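Local coordinates for 6-aminohexanoate-dimer hydrolase (Bacillus anthracis, PDB 4GB7), which probably hydrolyses the amide bond of 6-aminohexanoate dimers, as a serine hydrolase of the beta-lactamase superfamily, at residues A[112-117]-A[309-314]; A[147-152]-A[267-272]. All blocks are in the same frame, centred on the assembly; numbering follows the deposited sequence.

How the contacts relate
The two contacts lie in different parts of one beta-lactamase-like fold, their centres 21 Å apart and their nearest atoms about 5 Å apart without touching. Along the chain, contact 2 is nested within contact 1: strand 110-117 comes first, then helices 143-155 and 269-278, and finally helix 307-318. Contact 1 lays this last helix against the five-stranded antiparallel sheet, whereas contact 2 joins two helices of the mostly helical region. Phe313 of helix 307-318 stacks on Phe145 of helix 143-155, bridging the two regions. Helix 143-155 starts at Lys143, which with Ser140 fits the SxxK pattern of serine beta-lactamases; as in those enzymes, the active site probably lies between the sheet and the helical region.

Contact 1: A[112-117]-A[309-314]; sequences AFVVVH and DMARFG
Ala311 presents its single methyl to two valines of the strand, Val114 and Val116, which stand on the same face of it two residues apart. The CB of Ala311 lies 4.0 Å from CG1 of Val114 and 3.9 Å from CG2 of Val116. These two valine methyls are themselves 4.1 Å apart, from Val114 CG1 to Val116 CG2, so the three carbons form a nearly equilateral triangle with the helix methyl at one corner. The valines share almost the same first torsion (174° and -178°) yet use different branches: Val114 reaches Ala311 with the methyl anti to its backbone nitrogen, Val116 with the one beside it. Ala311 thus sits over the gap between them, and the small side chain lets the backbones come close, with Val116 CA and Ala311 CA 7.2 Å apart. This is helix-on-sheet packing in the alpha/beta part of the beta-lactamase-like fold, where strand 110-117 runs between strands 120-126 and 387-393. Helix 307-318 lies against one face of the sheet, over strands 110-117 and 387-393, and Val390 of the latter also meets Ala311. On the other face Phe113 and Val115 pack on helix 402-417. Away from the strand, the extended side chain of Arg312 runs back toward the start of its helix, and its NH1 forms a salt bridge with Asp309 OD1 at 2.9 Å, although the N-H points poorly at the oxygen (116°). Arg312 NH1 also pairs with Glu284, whose backbone N, like that of Glu285, donates to the Asp309 carboxylate.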
loop_
_atom_site.group_PDB
_atom_site.type_symbol
_atom_site.label_atom_id
_atom_site.label_comp_id
_atom_site.label_asym_id
_atom_site.label_seq_id
_atom_site.Cartn_x
_atom_site.Cartn_y
_atom_site.Cartn_z
ATOM N N ALA A 112 0.540 9.522 11.508
ATOM C CA ALA A 112 -0.545 8.814 12.159
ATOM C C ALA A 112 -0.122 7.432 12.573
ATOM O O ALA A 112 0.578 6.737 11.838
ATOM C CB ALA A 112 -1.767 8.715 11.248
ATOM N N PHE A 113 -0.622 7.027 13.728
ATOM C CA PHE A 113 -0.326 5.718 14.272
ATOM C C PHE A 113 -1.598 5.233 14.953
ATOM O O PHE A 113 -2.099 5.881 15.839
ATOM C CB PHE A 113 0.876 5.774 15.187
ATOM C CG PHE A 113 1.371 4.443 15.622
ATOM C CD1 PHE A 113 2.137 3.664 14.767
ATOM C CD2 PHE A 113 1.060 3.932 16.879
ATOM C CE1 PHE A 113 2.610 2.431 15.175
ATOM C CE2 PHE A 113 1.577 2.730 17.303
ATOM C CZ PHE A 113 2.316 1.954 16.436
ATOM N N VAL A 114 -2.146 4.127 14.460
ATOM C CA VAL A 114 -3.373 3.547 14.988
ATOM C C VAL A 114 -3.154 2.067 15.334
ATOM O O VAL A 114 -2.677 1.275 14.465
ATOM C CB VAL A 114 -4.506 3.667 13.968
ATOM C CG1 VAL A 114 -5.766 2.940 14.433
ATOM C CG2 VAL A 114 -4.798 5.152 13.623
ATOM N N VAL A 115 -3.567 1.691 16.539
ATOM C CA VAL A 115 -3.502 0.317 17.028
ATOM C C VAL A 115 -4.915 -0.165 17.410
ATOM O O VAL A 115 -5.612 0.429 18.223
ATOM C CB VAL A 115 -2.575 0.147 18.240
ATOM C CG1 VAL A 115 -2.513 -1.331 18.667
ATOM C CG2 VAL A 115 -1.208 0.770 17.994
ATOM N N VAL A 116 -5.323 -1.253 16.785
ATOM C CA VAL A 116 -6.604 -1.907 17.008
ATOM C C VAL A 116 -6.293 -3.315 17.554
ATOM O O VAL A 116 -5.356 -3.983 17.074
ATOM C CB VAL A 116 -7.410 -2.023 15.733
ATOM C CG1 VAL A 116 -8.789 -2.668 15.998
ATOM C CG2 VAL A 116 -7.640 -0.651 15.122
ATOM N N HIS A 117 -7.041 -3.743 18.560
ATOM C CA HIS A 117 -6.798 -5.022 19.270
ATOM C C HIS A 117 -8.128 -5.643 19.608
ATOM O O HIS A 117 -9.000 -5.006 20.206
ATOM C CB HIS A 117 -6.017 -4.794 20.541
ATOM C CG HIS A 117 -5.645 -6.051 21.254
ATOM N ND1 HIS A 117 -5.798 -6.200 22.591
ATOM C CD2 HIS A 117 -5.119 -7.261 20.770
ATOM C CE1 HIS A 117 -5.376 -7.450 22.952
ATOM N NE2 HIS A 117 -4.972 -8.103 21.841
ATOM N N ASP A 309 -9.716 4.574 8.753
ATOM C CA ASP A 309 -10.363 3.856 7.669
ATOM C C ASP A 309 -9.487 2.695 7.204
ATOM O O ASP A 309 -9.997 1.604 6.917
ATOM C CB ASP A 309 -10.750 4.787 6.504
ATOM C CG ASP A 309 -12.020 5.613 6.822
ATOM O OD1 ASP A 309 -12.730 5.240 7.799
ATOM O OD2 ASP A 309 -12.363 6.555 6.085
HETATM N N MSE A 310 -8.196 2.910 7.107
HETATM C CA MSE A 310 -7.278 1.816 6.798
HETATM C C MSE A 310 -7.321 0.747 7.864
HETATM O O MSE A 310 -7.240 -0.418 7.555
HETATM C CB MSE A 310 -5.859 2.283 6.632
HETATM C CG MSE A 310 -5.627 3.001 5.374
HETATM SE SE MSE A 310 -6.019 1.901 3.795
HETATM C CE MSE A 310 -5.571 0.140 4.463
ATOM N N ALA A 311 -7.500 1.134 9.128
ATOM C CA ALA A 311 -7.645 0.169 10.201
ATOM C C ALA A 311 -8.900 -0.696 10.060
ATOM O O ALA A 311 -8.892 -1.881 10.376
ATOM C CB ALA A 311 -7.637 0.881 11.526
ATOM N N ARG A 312 -9.991 -0.089 9.594
ATOM C CA ARG A 312 -11.203 -0.831 9.326
ATOM C C ARG A 312 -10.940 -1.889 8.273
ATOM O O ARG A 312 -11.365 -3.042 8.421
ATOM C CB ARG A 312 -12.322 0.086 8.839
ATOM C CG ARG A 312 -12.808 1.095 9.876
ATOM C CD ARG A 312 -13.911 2.027 9.342
ATOM N NE ARG A 312 -14.549 2.716 10.450
ATOM C CZ ARG A 312 -14.049 3.814 11.027
ATOM N NH1 ARG A 312 -12.956 4.411 10.552
ATOM N NH2 ARG A 312 -14.650 4.308 12.097
ATOM N N PHE A 313 -10.210 -1.531 7.231
ATOM C CA PHE A 313 -9.869 -2.514 6.183
ATOM C C PHE A 313 -8.955 -3.641 6.757
ATOM O O PHE A 313 -9.107 -4.795 6.488
ATOM C CB PHE A 313 -9.150 -1.829 5.042
ATOM C CG PHE A 313 -8.721 -2.769 3.952
ATOM C CD1 PHE A 313 -9.669 -3.332 3.136
ATOM C CD2 PHE A 313 -7.378 -3.085 3.725
ATOM C CE1 PHE A 313 -9.295 -4.174 2.117
ATOM C CE2 PHE A 313 -7.002 -3.939 2.693
ATOM C CZ PHE A 313 -7.955 -4.475 1.898
ATOM N N GLY A 314 -8.022 -3.252 7.620
ATOM C CA GLY A 314 -7.193 -4.210 8.321
ATOM C C GLY A 314 -7.996 -5.222 9.120
ATOM O O GLY A 314 -7.717 -6.430 9.100
#

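Contact 2: A[147-152]-A[267-272]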
loop_
_atom_site.group_PDB
_atom_site.type_symbol
_atom_site.label_atom_id
_atom_site.label_comp_id
_atom_site.label_asym_id
_atom_site.label_seq_id
_atom_site.Cartn_x
_atom_site.Cartn_y
_atom_site.Cartn_z
ATOM N N GLY A 147 -5.128 -6.128 -5.530
ATOM C CA GLY A 147 -5.045 -7.583 -5.290
ATOM C C GLY A 147 -6.379 -8.189 -4.833
ATOM O O GLY A 147 -6.816 -9.233 -5.314
ATOM N N ALA A 148 -7.030 -7.519 -3.900
ATOM C CA ALA A 148 -8.304 -7.989 -3.352
ATOM C C ALA A 148 -9.374 -8.085 -4.419
ATOM O O ALA A 148 -10.135 -9.064 -4.427
ATOM C CB ALA A 148 -8.760 -7.066 -2.241
ATOM N N ILE A 149 -9.440 -7.074 -5.297
ATOM C CA ILE A 149 -10.445 -7.030 -6.372
ATOM C C ILE A 149 -10.122 -8.082 -7.414
ATOM O O ILE A 149 -11.058 -8.749 -7.927
ATOM C CB ILE A 149 -10.626 -5.611 -7.005
ATOM C CG1 ILE A 149 -11.122 -4.645 -5.896
ATOM C CG2 ILE A 149 -11.590 -5.643 -8.207
ATOM C CD1 ILE A 149 -10.968 -3.168 -6.212
ATOM N N ILE A 150 -8.841 -8.252 -7.747
ATOM C CA ILE A 150 -8.474 -9.348 -8.649
ATOM C C ILE A 150 -8.938 -10.718 -8.136
ATOM O O ILE A 150 -9.552 -11.536 -8.886
ATOM C CB ILE A 150 -6.962 -9.394 -8.922
ATOM C CG1 ILE A 150 -6.570 -8.227 -9.864
ATOM C CG2 ILE A 150 -6.559 -10.746 -9.544
ATOM C CD1 ILE A 150 -7.055 -8.278 -11.318
ATOM N N GLN A 151 -8.715 -10.952 -6.857
ATOM C CA GLN A 151 -9.126 -12.226 -6.225
ATOM C C GLN A 151 -10.644 -12.393 -6.286
ATOM O O GLN A 151 -11.147 -13.496 -6.587
ATOM C CB GLN A 151 -8.645 -12.326 -4.787
ATOM C CG GLN A 151 -8.682 -13.742 -4.209
ATOM C CD GLN A 151 -7.739 -14.667 -4.962
ATOM O OE1 GLN A 151 -6.581 -14.314 -5.235
ATOM N NE2 GLN A 151 -8.233 -15.828 -5.346
ATOM N N SER A 152 -11.371 -11.300 -6.024
ATOM C CA SER A 152 -12.853 -11.312 -6.083
ATOM C C SER A 152 -13.301 -11.660 -7.500
ATOM O O SER A 152 -14.160 -12.504 -7.676
ATOM C CB SER A 152 -13.457 -9.975 -5.665
ATOM O OG SER A 152 -13.002 -9.633 -4.371
ATOM N N LYS A 267 -15.612 -0.129 -15.310
ATOM C CA LYS A 267 -15.681 0.928 -14.277
ATOM C C LYS A 267 -14.262 1.317 -13.891
ATOM O O LYS A 267 -13.337 0.550 -14.123
ATOM C CB LYS A 267 -16.421 0.411 -13.041
ATOM C CG LYS A 267 -17.893 0.056 -13.274
ATOM C CD LYS A 267 -18.528 -0.636 -12.096
ATOM C CE LYS A 267 -20.040 -0.786 -12.284
ATOM N NZ LYS A 267 -20.697 -1.295 -11.053
ATOM N N SER A 268 -14.092 2.506 -13.309
ATOM C CA SER A 268 -12.769 2.949 -12.908
ATOM C C SER A 268 -12.267 2.120 -11.725
ATOM O O SER A 268 -13.030 1.408 -11.064
ATOM C CB SER A 268 -12.771 4.444 -12.551
ATOM O OG SER A 268 -13.510 4.626 -11.361
ATOM N N LEU A 269 -10.981 2.217 -11.419
ATOM C CA LEU A 269 -10.489 1.495 -10.244
ATOM C C LEU A 269 -11.143 2.131 -8.998
ATOM O O LEU A 269 -11.510 1.407 -8.059
ATOM C CB LEU A 269 -8.960 1.573 -10.136
ATOM C CG LEU A 269 -8.386 0.741 -8.978
ATOM C CD1 LEU A 269 -8.759 -0.752 -9.020
ATOM C CD2 LEU A 269 -6.863 0.966 -8.942
ATOM N N ALA A 270 -11.276 3.461 -8.986
ATOM C CA ALA A 270 -11.840 4.167 -7.857
ATOM C C ALA A 270 -13.269 3.696 -7.613
ATOM O O ALA A 270 -13.645 3.454 -6.479
ATOM C CB ALA A 270 -11.778 5.683 -8.015
ATOM N N GLU A 271 -14.040 3.512 -8.680
ATOM C CA GLU A 271 -15.434 3.062 -8.545
ATOM C C GLU A 271 -15.514 1.635 -8.036
ATOM O O GLU A 271 -16.365 1.309 -7.184
ATOM C CB GLU A 271 -16.149 3.196 -9.873
ATOM C CG GLU A 271 -16.461 4.637 -10.211
ATOM C CD GLU A 271 -16.736 4.919 -11.703
ATOM O OE1 GLU A 271 -16.580 4.054 -12.649
ATOM O OE2 GLU A 271 -17.127 6.076 -11.939
ATOM N N ASN A 272 -14.618 0.777 -8.544
ATOM C CA ASN A 272 -14.505 -0.584 -8.054
ATOM C C ASN A 272 -14.171 -0.622 -6.573
ATOM O O ASN A 272 -14.785 -1.364 -5.804
ATOM C CB ASN A 272 -13.483 -1.392 -8.884
ATOM C CG ASN A 272 -14.094 -2.006 -10.121
ATOM O OD1 ASN A 272 -14.793 -3.009 -9.985
ATOM N ND2 ASN A 272 -13.843 -1.429 -11.320
#
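Ile149 meets Leu269 and Asn272 by van der Waals contact through its terminal methyl, CD1. Its CG1 branch is anti to the carbonyl carbon and nearly extended beyond (chi2 163°), which carries CD1 across to the other helix, 4.1 Å from both CB and the carbonyl carbon C of Asn272 and 4.3 Å from Leu269 CD1. Ile261 of helix 251-265 touches both Ile149 and Asn272, so three helices converge here.

The hydrogen bonds stay within each segment. Ser268 is the N-cap of helix 269-278 and forms a capping box with Glu271: Glu271 N donates to Ser268 OG at 3.0 Å, while Ser268 N returns a straight bond (171°) to Glu271 OE1, which it meets from above the carboxylate plane. Asn272 ND2 turns back to Ser268 O at 3.0 Å, on the face of that carbonyl opposite Asn272 N, and also meets Thr265 OG1; its OD1 accepts from Arg276. In helix 143-155, Ser152 OG similarly gives Ala148 O a second donor, 2.9 Å away.

With the Asn272 amide occupied by its own helix and Thr265, the residue offers Ile149 its aliphatic CB, and a buried polar side chain can share an apolar helix interface.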